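PDB 3K17: Lin0012 protein from Listeria innocua, which probably phosphorylates phosphomevalonate with ATP in the mevalonate pathway of isoprenoid biosynthesis. Local coordinates for residues A[123-128]-A[162-167]; A[241-246]-A[285-290]; A[248-253]-A[274-279]. All blocks are in the same frame, centred on the assembly; numbering follows the deposited sequence.

Interaction 1: residues A[123-128]-A[162-167]; sequences ATVAVI and GDIASC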
ATOM      1  N   ALA A 123      29.208  16.446  -6.245  1.00 13.53           N
ATOM      2  CA  ALA A 123      29.102  15.052  -6.654  1.00 12.42           C
ATOM      3  C   ALA A 123      28.497  14.982  -8.053  1.00 11.92           C
ATOM      4  O   ALA A 123      28.961  14.229  -8.918  1.00 11.76           O
ATOM      5  CB  ALA A 123      28.228  14.275  -5.654  1.00 14.83           C
ATOM      6  N   THR A 124      27.445  15.761  -8.270  1.00 13.15           N
ATOM      7  CA  THR A 124      26.789  15.794  -9.568  1.00 12.32           C
ATOM      8  C   THR A 124      27.803  16.192 -10.661  1.00 14.17           C
ATOM      9  O   THR A 124      27.914  15.540 -11.703  1.00 13.27           O
ATOM     10  CB  THR A 124      25.632  16.806  -9.561  1.00 13.02           C
ATOM     11  OG1 THR A 124      24.667  16.414  -8.578  1.00 14.12           O
ATOM     12  CG2 THR A 124      24.953  16.858 -10.923  1.00 10.08           C
ATOM     13  N   VAL A 125      28.540  17.263 -10.408  1.00 13.84           N
ATOM     14  CA  VAL A 125      29.536  17.757 -11.363  1.00 13.51           C
ATOM     15  C   VAL A 125      30.651  16.737 -11.601  1.00 15.45           C
ATOM     16  O   VAL A 125      31.152  16.617 -12.718  1.00 16.83           O
ATOM     17  CB  VAL A 125      30.137  19.110 -10.877  1.00 13.48           C
ATOM     18  CG1 VAL A 125      31.355  19.507 -11.717  1.00 13.74           C
ATOM     19  CG2 VAL A 125      29.069  20.203 -10.981  1.00 11.49           C
ATOM     20  N   ALA A 126      31.029  15.989 -10.564  1.00 13.63           N
ATOM     21  CA  ALA A 126      32.074  14.982 -10.700  1.00 15.45           C
ATOM     22  C   ALA A 126      31.615  13.870 -11.649  1.00 18.22           C
ATOM     23  O   ALA A 126      32.380  13.414 -12.509  1.00 18.49           O
ATOM     24  CB  ALA A 126      32.439  14.396  -9.325  1.00 11.70           C
ATOM     25  N   VAL A 127      30.364  13.438 -11.498  1.00 15.12           N
ATOM     26  CA  VAL A 127      29.830  12.396 -12.360  1.00 13.57           C
ATOM     27  C   VAL A 127      29.774  12.875 -13.818  1.00 15.50           C
ATOM     28  O   VAL A 127      30.226  12.172 -14.730  1.00 14.04           O
ATOM     29  CB  VAL A 127      28.408  11.969 -11.900  1.00 13.94           C
ATOM     30  CG1 VAL A 127      27.738  11.092 -12.968  1.00  9.28           C
ATOM     31  CG2 VAL A 127      28.508  11.205 -10.567  1.00 11.38           C
ATOM     32  N   ILE A 128      29.231  14.070 -14.038  1.00 12.91           N
ATOM     33  CA  ILE A 128      29.121  14.586 -15.401  1.00 15.41           C
ATOM     34  C   ILE A 128      30.506  14.715 -16.034  1.00 17.12           C
ATOM     35  O   ILE A 128      30.722  14.271 -17.163  1.00 17.80           O
ATOM     36  CB  ILE A 128      28.398  15.957 -15.432  1.00 17.27           C
ATOM     37  CG1 ILE A 128      26.950  15.798 -14.930  1.00 15.00           C
ATOM     38  CG2 ILE A 128      28.433  16.547 -16.860  1.00 15.98           C
ATOM     39  CD1 ILE A 128      26.109  14.800 -15.712  1.00 13.41           C
ATOM     40  N   GLY A 162      23.640  27.711  -8.754  1.00 18.06           N
ATOM     41  CA  GLY A 162      24.847  28.526  -8.706  1.00 15.90           C
ATOM     42  C   GLY A 162      25.952  27.659  -8.115  1.00 14.94           C
ATOM     43  O   GLY A 162      27.134  27.825  -8.436  1.00 13.45           O
ATOM     44  N   ASP A 163      25.562  26.718  -7.249  1.00 14.05           N
ATOM     45  CA  ASP A 163      26.526  25.813  -6.643  1.00 12.20           C
ATOM     46  C   ASP A 163      27.083  24.898  -7.724  1.00 12.79           C
ATOM     47  O   ASP A 163      28.274  24.614  -7.748  1.00 12.22           O
ATOM     48  CB  ASP A 163      25.892  24.993  -5.502  1.00 16.28           C
ATOM     49  CG  ASP A 163      24.564  24.350  -5.882  1.00 18.04           C
ATOM     50  OD1 ASP A 163      24.067  24.546  -7.014  1.00 18.04           O
ATOM     51  OD2 ASP A 163      24.012  23.637  -5.021  1.00 20.90           O
ATOM     52  N   ILE A 164      26.215  24.441  -8.620  1.00 11.62           N
ATOM     53  CA  ILE A 164      26.639  23.595  -9.725  1.00 13.79           C
ATOM     54  C   ILE A 164      27.665  24.372 -10.572  1.00 15.40           C
ATOM     55  O   ILE A 164      28.697  23.831 -10.970  1.00 14.75           O
ATOM     56  CB  ILE A 164      25.428  23.215 -10.624  1.00 12.86           C
ATOM     57  CG1 ILE A 164      24.527  22.202  -9.903  1.00 15.66           C
ATOM     58  CG2 ILE A 164      25.904  22.661 -11.946  1.00 14.50           C
ATOM     59  CD1 ILE A 164      25.184  20.868  -9.617  1.00 11.77           C
ATOM     60  N   ALA A 165      27.376  25.646 -10.834  1.00 14.43           N
ATOM     61  CA  ALA A 165      28.259  26.482 -11.655  1.00 16.16           C
ATOM     62  C   ALA A 165      29.650  26.625 -11.048  1.00 16.12           C
ATOM     63  O   ALA A 165      30.665  26.451 -11.731  1.00 17.70           O
ATOM     64  CB  ALA A 165      27.634  27.866 -11.850  1.00 12.74           C
ATOM     65  N   SER A 166      29.685  26.939  -9.757  1.00 15.82           N
ATOM     66  CA  SER A 166      30.938  27.126  -9.052  1.00 14.53           C
ATOM     67  C   SER A 166      31.785  25.861  -9.036  1.00 16.18           C
ATOM     68  O   SER A 166      32.991  25.926  -9.263  1.00 15.33           O
ATOM     69  CB  SER A 166      30.661  27.606  -7.625  1.00 14.78           C
ATOM     70  OG  SER A 166      31.868  27.741  -6.899  1.00 13.04           O
ATOM     71  N   CYS A 167      31.163  24.710  -8.766  1.00 14.94           N
ATOM     72  CA  CYS A 167      31.897  23.442  -8.736  1.00 14.28           C
ATOM     73  C   CYS A 167      32.440  23.080 -10.124  1.00 15.15           C
ATOM     74  O   CYS A 167      33.549  22.563 -10.257  1.00 15.95           O
ATOM     75  CB  CYS A 167      30.987  22.316  -8.231  1.00 12.98           C
ATOM     76  SG  CYS A 167      30.479  22.543  -6.504  1.00 16.00           S
TER
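V125 faces both I164 and C167 of the other helix, while its neighbour T124 meets I164 alone. The CA-CB bond of V125 points toward segment 162-167, and at CB the two methyls part ways. CG1, anti to the backbone N (chi1 169°), comes beside the carbonyl group of C167, with V125 CG1 4.0 Å from C167 O. CG2, anti to the carbonyl carbon, works along one turn of the partner helix. V125 CG2 lies 3.6 Å from I164 O. It also meets the branch methyl of I164, and V125 CG2 stands 4.0 Å from C167 CB. One methyl therefore touches both residues, three apart in sequence, and is lodged between them. A second, smaller patch forms where I164 CD1 reaches T124 CB at 4.1 Å. The polar end of T124 is engaged within its own helix, its OG1 bonded to S120 O.

The axes of the two short segments pass at 9.4 Å with a signed crossing angle of -51°, an ordinary packing distance, and the nearest CA pair is V125 and C167. Around the contact, I11 of strand 7-18 touches both V125 and C167, and I164 also packs on F145, A148 and H152 of helix 141-156. Helix 119-135 starts in the Gly-Leu-Gly-Ser-Ser-Ala-Ala sequence, which resembles the phosphate-binding motif of GHMP kinases; C167 packs against A121 and A122 of that run.

All four touching residues are buried, and no hydrogen bond passes between the segments. The chemistry is that of methyl and methylene groups meeting one another and the carbonyl oxygens of I164 and C167 at van der Waals distance, which implies that hydrophobic burial and fit of shape, with no directional bond, hold these two helices in this direct contact.

Interaction 2: residues A[241-246]-A[285-290]; sequences SKNYQH and GTKAGV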
ATOM      1  N   SER A 241       4.992  39.778  -0.094  1.00 50.49           N
ATOM      2  CA  SER A 241       5.672  40.072  -1.349  1.00 50.20           C
ATOM      3  C   SER A 241       6.371  41.427  -1.357  1.00 49.94           C
ATOM      4  O   SER A 241       7.374  41.609  -2.047  1.00 49.43           O
ATOM      5  CB  SER A 241       4.677  40.016  -2.508  1.00 49.73           C
ATOM      6  OG  SER A 241       3.707  41.040  -2.386  1.00 50.55           O
ATOM      7  N   LYS A 242       5.839  42.377  -0.595  1.00 49.60           N
ATOM      8  CA  LYS A 242       6.425  43.709  -0.545  1.00 49.12           C
ATOM      9  C   LYS A 242       7.807  43.689   0.096  1.00 47.13           C
ATOM     10  O   LYS A 242       8.761  44.236  -0.454  1.00 47.13           O
ATOM     11  CB  LYS A 242       5.514  44.667   0.227  1.00 51.09           C
ATOM     12  CG  LYS A 242       6.025  46.102   0.253  1.00 53.87           C
ATOM     13  CD  LYS A 242       5.062  47.036   0.970  1.00 55.76           C
ATOM     14  CE  LYS A 242       5.593  48.462   0.985  1.00 56.97           C
ATOM     15  NZ  LYS A 242       4.674  49.403   1.688  1.00 58.35           N
ATOM     16  N   ASN A 243       7.908  43.066   1.263  1.00 45.35           N
ATOM     17  CA  ASN A 243       9.182  42.979   1.961  1.00 44.29           C
ATOM     18  C   ASN A 243      10.171  42.122   1.180  1.00 42.10           C
ATOM     19  O   ASN A 243      11.342  42.474   1.060  1.00 41.92           O
ATOM     20  CB  ASN A 243       8.981  42.396   3.363  1.00 46.10           C
ATOM     21  CG  ASN A 243       8.420  43.413   4.340  1.00 48.77           C
ATOM     22  OD1 ASN A 243       7.924  43.057   5.411  1.00 51.15           O
ATOM     23  ND2 ASN A 243       8.507  44.688   3.981  1.00 47.72           N
ATOM     24  N   TYR A 244       9.696  41.000   0.650  1.00 40.08           N
ATOM     25  CA  TYR A 244      10.559  40.110  -0.115  1.00 37.69           C
ATOM     26  C   TYR A 244      11.103  40.842  -1.332  1.00 37.00           C
ATOM     27  O   TYR A 244      12.280  40.719  -1.666  1.00 34.16           O
ATOM     28  CB  TYR A 244       9.792  38.866  -0.569  1.00 36.94           C
ATOM     29  CG  TYR A 244      10.663  37.860  -1.296  1.00 38.10           C
ATOM     30  CD1 TYR A 244      11.655  37.148  -0.619  1.00 36.66           C
ATOM     31  CD2 TYR A 244      10.509  37.633  -2.664  1.00 37.06           C
ATOM     32  CE1 TYR A 244      12.473  36.237  -1.285  1.00 37.24           C
ATOM     33  CE2 TYR A 244      11.323  36.722  -3.340  1.00 37.44           C
ATOM     34  CZ  TYR A 244      12.300  36.028  -2.645  1.00 37.58           C
ATOM     35  OH  TYR A 244      13.096  35.118  -3.307  1.00 37.14           O
ATOM     36  N   GLN A 245      10.243  41.613  -1.992  1.00 35.91           N
ATOM     37  CA  GLN A 245      10.662  42.355  -3.172  1.00 37.75           C
ATOM     38  C   GLN A 245      11.676  43.434  -2.799  1.00 36.06           C
ATOM     39  O   GLN A 245      12.562  43.764  -3.588  1.00 35.12           O
ATOM     40  CB  GLN A 245       9.451  42.983  -3.874  1.00 40.40           C
ATOM     41  CG  GLN A 245       9.792  43.640  -5.204  1.00 42.21           C
ATOM     42  CD  GLN A 245      10.508  42.693  -6.160  1.00 44.08           C
ATOM     43  OE1 GLN A 245       9.943  41.688  -6.605  1.00 44.39           O
ATOM     44  NE2 GLN A 245      11.760  43.011  -6.478  1.00 43.13           N
ATOM     45  N   HIS A 246      11.543  43.981  -1.595  1.00 36.75           N
ATOM     46  CA  HIS A 246      12.473  45.005  -1.124  1.00 36.43           C
ATOM     47  C   HIS A 246      13.834  44.347  -0.991  1.00 35.90           C
ATOM     48  O   HIS A 246      14.862  44.929  -1.340  1.00 35.61           O
ATOM     49  CB  HIS A 246      12.040  45.547   0.241  1.00 37.27           C
ATOM     50  CG  HIS A 246      13.038  46.475   0.862  1.00 38.65           C
ATOM     51  ND1 HIS A 246      13.391  47.680   0.292  1.00 39.30           N
ATOM     52  CD2 HIS A 246      13.764  46.371   2.002  1.00 39.03           C
ATOM     53  CE1 HIS A 246      14.290  48.278   1.052  1.00 38.29           C
ATOM     54  NE2 HIS A 246      14.533  47.506   2.096  1.00 40.06           N
ATOM     55  N   GLY A 285      15.916  37.591   7.438  1.00 36.76           N
ATOM     56  CA  GLY A 285      15.776  36.595   8.482  1.00 38.25           C
ATOM     57  C   GLY A 285      14.813  37.045   9.562  1.00 39.02           C
ATOM     58  O   GLY A 285      13.986  36.266  10.042  1.00 38.38           O
ATOM     59  N   THR A 286      14.923  38.314   9.938  1.00 39.71           N
ATOM     60  CA  THR A 286      14.071  38.892  10.967  1.00 40.55           C
ATOM     61  C   THR A 286      12.618  38.934  10.523  1.00 41.23           C
ATOM     62  O   THR A 286      11.737  38.421  11.211  1.00 42.77           O
ATOM     63  CB  THR A 286      14.523  40.324  11.316  1.00 40.48           C
ATOM     64  OG1 THR A 286      15.813  40.279  11.938  1.00 38.18           O
ATOM     65  CG2 THR A 286      13.523  40.989  12.259  1.00 41.09           C
ATOM     66  N   LYS A 287      12.370  39.543   9.370  1.00 41.74           N
ATOM     67  CA  LYS A 287      11.015  39.662   8.847  1.00 41.91           C
ATOM     68  C   LYS A 287      10.325  38.320   8.613  1.00 41.93           C
ATOM     69  O   LYS A 287       9.157  38.147   8.962  1.00 42.64           O
ATOM     70  CB  LYS A 287      11.021  40.460   7.543  1.00 43.21           C
ATOM     71  CG  LYS A 287      11.573  41.869   7.670  1.00 45.20           C
ATOM     72  CD  LYS A 287      11.492  42.589   6.336  1.00 47.44           C
ATOM     73  CE  LYS A 287      12.084  43.987   6.405  1.00 49.04           C
ATOM     74  NZ  LYS A 287      11.963  44.682   5.085  1.00 48.56           N
ATOM     75  N   ALA A 288      11.046  37.373   8.024  1.00 41.20           N
ATOM     76  CA  ALA A 288      10.486  36.057   7.734  1.00 40.98           C
ATOM     77  C   ALA A 288      10.468  35.133   8.946  1.00 41.62           C
ATOM     78  O   ALA A 288       9.859  34.061   8.910  1.00 41.20           O
ATOM     79  CB  ALA A 288      11.270  35.402   6.598  1.00 40.61           C
ATOM     80  N   GLY A 289      11.133  35.545  10.020  1.00 41.17           N
ATOM     81  CA  GLY A 289      11.182  34.706  11.200  1.00 42.01           C
ATOM     82  C   GLY A 289      12.087  33.520  10.928  1.00 43.15           C
ATOM     83  O   GLY A 289      11.827  32.406  11.383  1.00 45.02           O
ATOM     84  N   VAL A 290      13.149  33.759  10.168  1.00 42.07           N
ATOM     85  CA  VAL A 290      14.107  32.717   9.825  1.00 41.83           C
ATOM     86  C   VAL A 290      15.471  33.079  10.389  1.00 41.09           C
ATOM     87  O   VAL A 290      16.004  34.157  10.116  1.00 41.00           O
ATOM     88  CB  VAL A 290      14.239  32.549   8.301  1.00 42.15           C
ATOM     89  CG1 VAL A 290      15.269  31.473   7.987  1.00 43.80           C
ATOM     90  CG2 VAL A 290      12.886  32.187   7.700  1.00 43.51           C
TER
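N243 and K287 carry most of this contact, with H246 joining one turn later along helix 241-264. Near the start of that helix, the backbone N of N243 is hydrogen-bonded to D240 OD1, which ties the first turn to the residue just before it. The CA-CB bond of N243 points toward segment 285-290, and its side chain meets the outer half of the lysine: N243 CB lies 3.9 Å from K287 CD, and N243 CG lies 3.8 Å from K287 NZ. The two side chains cross at a slant, with CD and NZ of the lysine beside CB and CG of the asparagine. N243 also touches F236 of helix 226-239, as does A288, so the same phenylalanine reaches both sides of the contact.

Y244 turns to another neighbour, its hydroxyl hydrogen-bonded to E25 OE2. H246 returns to the interface. Its ring carbon CD2 is 3.9 Å from K287 NZ, and the two side chains cross at about a right angle. The amine approaches the imidazole obliquely, and H246 NE2 remains 4.8 Å from K287 NZ, too far for a direct bond. The ammonium group nearby would probably make protonation of the imidazole less favourable.

The lysine spans the gap because its chain is extended beyond CG, with chi2 at -178°. No hydrogen bond joins the segments, and K287 and H246 are both exposed, so this is a loose surface contact. Just beyond K287 the helix ends in a Schellman motif: G289 has a positive phi of 72°, with V290 N bonded to G285 O and G289 N to T286 O. The arrangement is the open end of an antiparallel helical hairpin, formed by helices 241-264 and 267-288.

Interaction 3: residues A[248-253]-A[274-279]; sequences LTRNNE and IKENRR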
ATOM      1  N   LEU A 248      14.972  41.658  -2.623  1.00 29.69           N
ATOM      2  CA  LEU A 248      15.499  41.435  -3.967  1.00 29.13           C
ATOM      3  C   LEU A 248      16.065  42.709  -4.585  1.00 28.75           C
ATOM      4  O   LEU A 248      17.217  42.744  -5.014  1.00 26.91           O
ATOM      5  CB  LEU A 248      14.403  40.880  -4.884  1.00 28.45           C
ATOM      6  CG  LEU A 248      13.866  39.472  -4.608  1.00 30.26           C
ATOM      7  CD1 LEU A 248      12.807  39.134  -5.655  1.00 28.71           C
ATOM      8  CD2 LEU A 248      15.004  38.455  -4.652  1.00 27.74           C
ATOM      9  N   THR A 249      15.242  43.749  -4.640  1.00 29.94           N
ATOM     10  CA  THR A 249      15.652  45.031  -5.214  1.00 30.23           C
ATOM     11  C   THR A 249      16.944  45.500  -4.572  1.00 29.37           C
ATOM     12  O   THR A 249      17.896  45.892  -5.251  1.00 28.66           O
ATOM     13  CB  THR A 249      14.576  46.102  -4.983  1.00 30.74           C
ATOM     14  OG1 THR A 249      13.348  45.675  -5.588  1.00 29.93           O
ATOM     15  CG2 THR A 249      15.016  47.445  -5.584  1.00 29.82           C
ATOM     16  N   ARG A 250      16.958  45.461  -3.247  1.00 30.28           N
ATOM     17  CA  ARG A 250      18.121  45.869  -2.477  1.00 31.72           C
ATOM     18  C   ARG A 250      19.309  44.970  -2.845  1.00 31.78           C
ATOM     19  O   ARG A 250      20.433  45.440  -3.028  1.00 30.78           O
ATOM     20  CB  ARG A 250      17.800  45.743  -0.987  1.00 34.76           C
ATOM     21  CG  ARG A 250      18.815  46.394  -0.082  1.00 40.00           C
ATOM     22  CD  ARG A 250      18.587  47.894   0.031  1.00 41.44           C
ATOM     23  NE  ARG A 250      19.803  48.550   0.490  1.00 42.00           N
ATOM     24  CZ  ARG A 250      20.875  48.720  -0.272  1.00 43.42           C
ATOM     25  NH1 ARG A 250      20.869  48.289  -1.525  1.00 43.87           N
ATOM     26  NH2 ARG A 250      21.957  49.302   0.220  1.00 47.53           N
ATOM     27  N   ASN A 251      19.049  43.671  -2.957  1.00 29.74           N
ATOM     28  CA  ASN A 251      20.093  42.718  -3.307  1.00 29.63           C
ATOM     29  C   ASN A 251      20.704  43.034  -4.665  1.00 27.92           C
ATOM     30  O   ASN A 251      21.918  42.990  -4.830  1.00 26.60           O
ATOM     31  CB  ASN A 251      19.526  41.291  -3.316  1.00 28.91           C
ATOM     32  CG  ASN A 251      20.470  40.292  -3.967  1.00 31.84           C
ATOM     33  OD1 ASN A 251      20.482  40.129  -5.198  1.00 32.26           O
ATOM     34  ND2 ASN A 251      21.278  39.628  -3.150  1.00 27.71           N
ATOM     35  N   ASN A 252      19.859  43.359  -5.637  1.00 28.30           N
ATOM     36  CA  ASN A 252      20.339  43.666  -6.979  1.00 30.16           C
ATOM     37  C   ASN A 252      21.232  44.898  -7.038  1.00 30.49           C
ATOM     38  O   ASN A 252      22.160  44.958  -7.850  1.00 28.03           O
ATOM     39  CB  ASN A 252      19.157  43.817  -7.931  1.00 31.72           C
ATOM     40  CG  ASN A 252      18.358  42.538  -8.056  1.00 34.34           C
ATOM     41  OD1 ASN A 252      18.916  41.466  -8.292  1.00 34.05           O
ATOM     42  ND2 ASN A 252      17.047  42.642  -7.900  1.00 35.49           N
ATOM     43  N   GLU A 253      20.954  45.877  -6.179  1.00 31.81           N
ATOM     44  CA  GLU A 253      21.764  47.093  -6.130  1.00 32.64           C
ATOM     45  C   GLU A 253      23.156  46.699  -5.632  1.00 31.14           C
ATOM     46  O   GLU A 253      24.171  47.063  -6.222  1.00 28.50           O
ATOM     47  CB  GLU A 253      21.149  48.122  -5.162  1.00 35.35           C
ATOM     48  CG  GLU A 253      19.693  48.486  -5.442  1.00 40.45           C
ATOM     49  CD  GLU A 253      19.162  49.593  -4.524  1.00 44.64           C
ATOM     50  OE1 GLU A 253      19.218  49.439  -3.283  1.00 45.48           O
ATOM     51  OE2 GLU A 253      18.679  50.620  -5.048  1.00 47.07           O
ATOM     52  N   ILE A 274      29.741  43.834   1.231  1.00 26.50           N
ATOM     53  CA  ILE A 274      29.538  42.656   2.065  1.00 25.08           C
ATOM     54  C   ILE A 274      28.729  43.038   3.310  1.00 26.66           C
ATOM     55  O   ILE A 274      27.793  42.331   3.698  1.00 24.19           O
ATOM     56  CB  ILE A 274      30.891  42.040   2.476  1.00 24.49           C
ATOM     57  CG1 ILE A 274      31.598  41.470   1.239  1.00 22.81           C
ATOM     58  CG2 ILE A 274      30.684  40.951   3.513  1.00 23.53           C
ATOM     59  CD1 ILE A 274      30.830  40.356   0.536  1.00 26.60           C
ATOM     60  N   LYS A 275      29.075  44.169   3.923  1.00 27.24           N
ATOM     61  CA  LYS A 275      28.364  44.622   5.113  1.00 28.46           C
ATOM     62  C   LYS A 275      26.895  44.824   4.783  1.00 28.75           C
ATOM     63  O   LYS A 275      26.015  44.423   5.548  1.00 28.46           O
ATOM     64  CB  LYS A 275      28.945  45.939   5.635  1.00 30.38           C
ATOM     65  CG  LYS A 275      30.411  45.897   6.018  1.00 32.56           C
ATOM     66  CD  LYS A 275      30.805  47.212   6.696  1.00 36.55           C
ATOM     67  CE  LYS A 275      32.300  47.458   6.634  1.00 37.94           C
ATOM     68  NZ  LYS A 275      33.061  46.353   7.258  1.00 40.95           N
ATOM     69  N   GLU A 276      26.629  45.445   3.637  1.00 29.29           N
ATOM     70  CA  GLU A 276      25.254  45.687   3.218  1.00 29.16           C
ATOM     71  C   GLU A 276      24.528  44.378   2.921  1.00 28.45           C
ATOM     72  O   GLU A 276      23.367  44.206   3.305  1.00 28.67           O
ATOM     73  CB  GLU A 276      25.214  46.583   1.977  1.00 31.29           C
ATOM     74  CG  GLU A 276      25.807  47.970   2.180  1.00 34.52           C
ATOM     75  CD  GLU A 276      25.541  48.879   0.996  1.00 38.32           C
ATOM     76  OE1 GLU A 276      24.356  49.150   0.721  1.00 39.73           O
ATOM     77  OE2 GLU A 276      26.508  49.318   0.337  1.00 39.92           O
ATOM     78  N   ASN A 277      25.202  43.457   2.234  1.00 27.72           N
ATOM     79  CA  ASN A 277      24.574  42.175   1.921  1.00 26.78           C
ATOM     80  C   ASN A 277      24.219  41.505   3.243  1.00 25.05           C
ATOM     81  O   ASN A 277      23.121  40.986   3.412  1.00 26.08           O
ATOM     82  CB  ASN A 277      25.522  41.269   1.127  1.00 24.79           C
ATOM     83  CG  ASN A 277      24.783  40.176   0.363  1.00 23.41           C
ATOM     84  OD1 ASN A 277      23.642  39.840   0.681  1.00 26.35           O
ATOM     85  ND2 ASN A 277      25.437  39.611  -0.646  1.00 24.71           N
ATOM     86  N   ARG A 278      25.160  41.525   4.180  1.00 28.28           N
ATOM     87  CA  ARG A 278      24.930  40.926   5.488  1.00 29.76           C
ATOM     88  C   ARG A 278      23.677  41.516   6.115  1.00 30.23           C
ATOM     89  O   ARG A 278      22.853  40.796   6.669  1.00 31.14           O
ATOM     90  CB  ARG A 278      26.114  41.184   6.426  1.00 30.10           C
ATOM     91  CG  ARG A 278      25.865  40.678   7.849  1.00 29.08           C
ATOM     92  CD  ARG A 278      26.933  41.117   8.837  1.00 27.73           C
ATOM     93  NE  ARG A 278      26.633  40.601  10.171  1.00 28.18           N
ATOM     94  CZ  ARG A 278      27.232  40.995  11.292  1.00 28.47           C
ATOM     95  NH1 ARG A 278      28.181  41.920  11.262  1.00 26.41           N
ATOM     96  NH2 ARG A 278      26.871  40.465  12.454  1.00 28.41           N
ATOM     97  N   ARG A 279      23.543  42.833   6.016  1.00 32.31           N
ATOM     98  CA  ARG A 279      22.410  43.539   6.594  1.00 33.61           C
ATOM     99  C   ARG A 279      21.058  43.119   6.038  1.00 33.22           C
ATOM    100  O   ARG A 279      20.142  42.816   6.804  1.00 33.25           O
ATOM    101  CB  ARG A 279      22.587  45.052   6.423  1.00 38.29           C
ATOM    102  CG  ARG A 279      23.863  45.616   7.058  1.00 42.76           C
ATOM    103  CD  ARG A 279      23.977  45.230   8.526  1.00 46.35           C
ATOM    104  NE  ARG A 279      25.062  45.926   9.219  1.00 49.75           N
ATOM    105  CZ  ARG A 279      26.360  45.740   8.994  1.00 50.66           C
ATOM    106  NH1 ARG A 279      26.770  44.869   8.080  1.00 49.88           N
ATOM    107  NH2 ARG A 279      27.255  46.420   9.698  1.00 51.76           N
TER
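R250 and E276 meet through a salt bridge, the one close contact between these two segments: R250 NH2 lies 2.5 Å from E276 OE1. That separation is short, so its exact value deserves some reserve at this resolution. The carboxylate oxygen comes to the edge of the guanidinium, near its plane, although the two flat groups are turned 59° apart. The pairing is thus made through one nitrogen and one oxygen, without the coplanar, two-pronged alignment of a bidentate bridge. The arginine bends at chi2 (81°) to bring its head across, whereas the glutamate chain runs out extended beyond CG; the two side chains cross at about a right angle.

A second salt bridge lies within segment 248-253. R250 NH1 is 2.7 Å from E253 OE1, a residue three positions further along the same helix. With its two terminal nitrogens each given to a different carboxylate, the guanidinium is held from both helices, and its positive charge probably offsets the repulsion between E253 OE1 and E276 OE1, which are 6.5 Å apart.

Apolar and neighbouring contacts frame this network. E276 also rests on I254 and Q257 of helix 241-264, and I274 packs on I258. On another part of helix 267-288, R278 makes salt bridges to E293, D302 and E305.

R250, E253 and E276 together form a three-residue salt-bridge network bridging two antiparallel helices, 241-264 and 267-288, which make up a helical hairpin in the C-terminal half of this GHMP-kinase-like chain.

Following the chain from its N terminus, interaction 1 comes first: it joins helix 119-135 to helix 162-169 and closes a loop of 33 residues, mostly helical; the centre of this contact is about 7 Å from the centre of the chain. That loop is complete before the others begin. Interaction 2 then opens at the start of helix 241-264, and interaction 3 is nested inside it, both pairing that helix with helix 267-288. Their centres lie about 13 Å apart, along one hairpin that interaction 2 closes at its open end. None of the loops cross. Interaction 1 is about 30 Å and 26 Å from interactions 2 and 3, centre to centre, so the N-terminal helical core and the outer hairpin are tied separately.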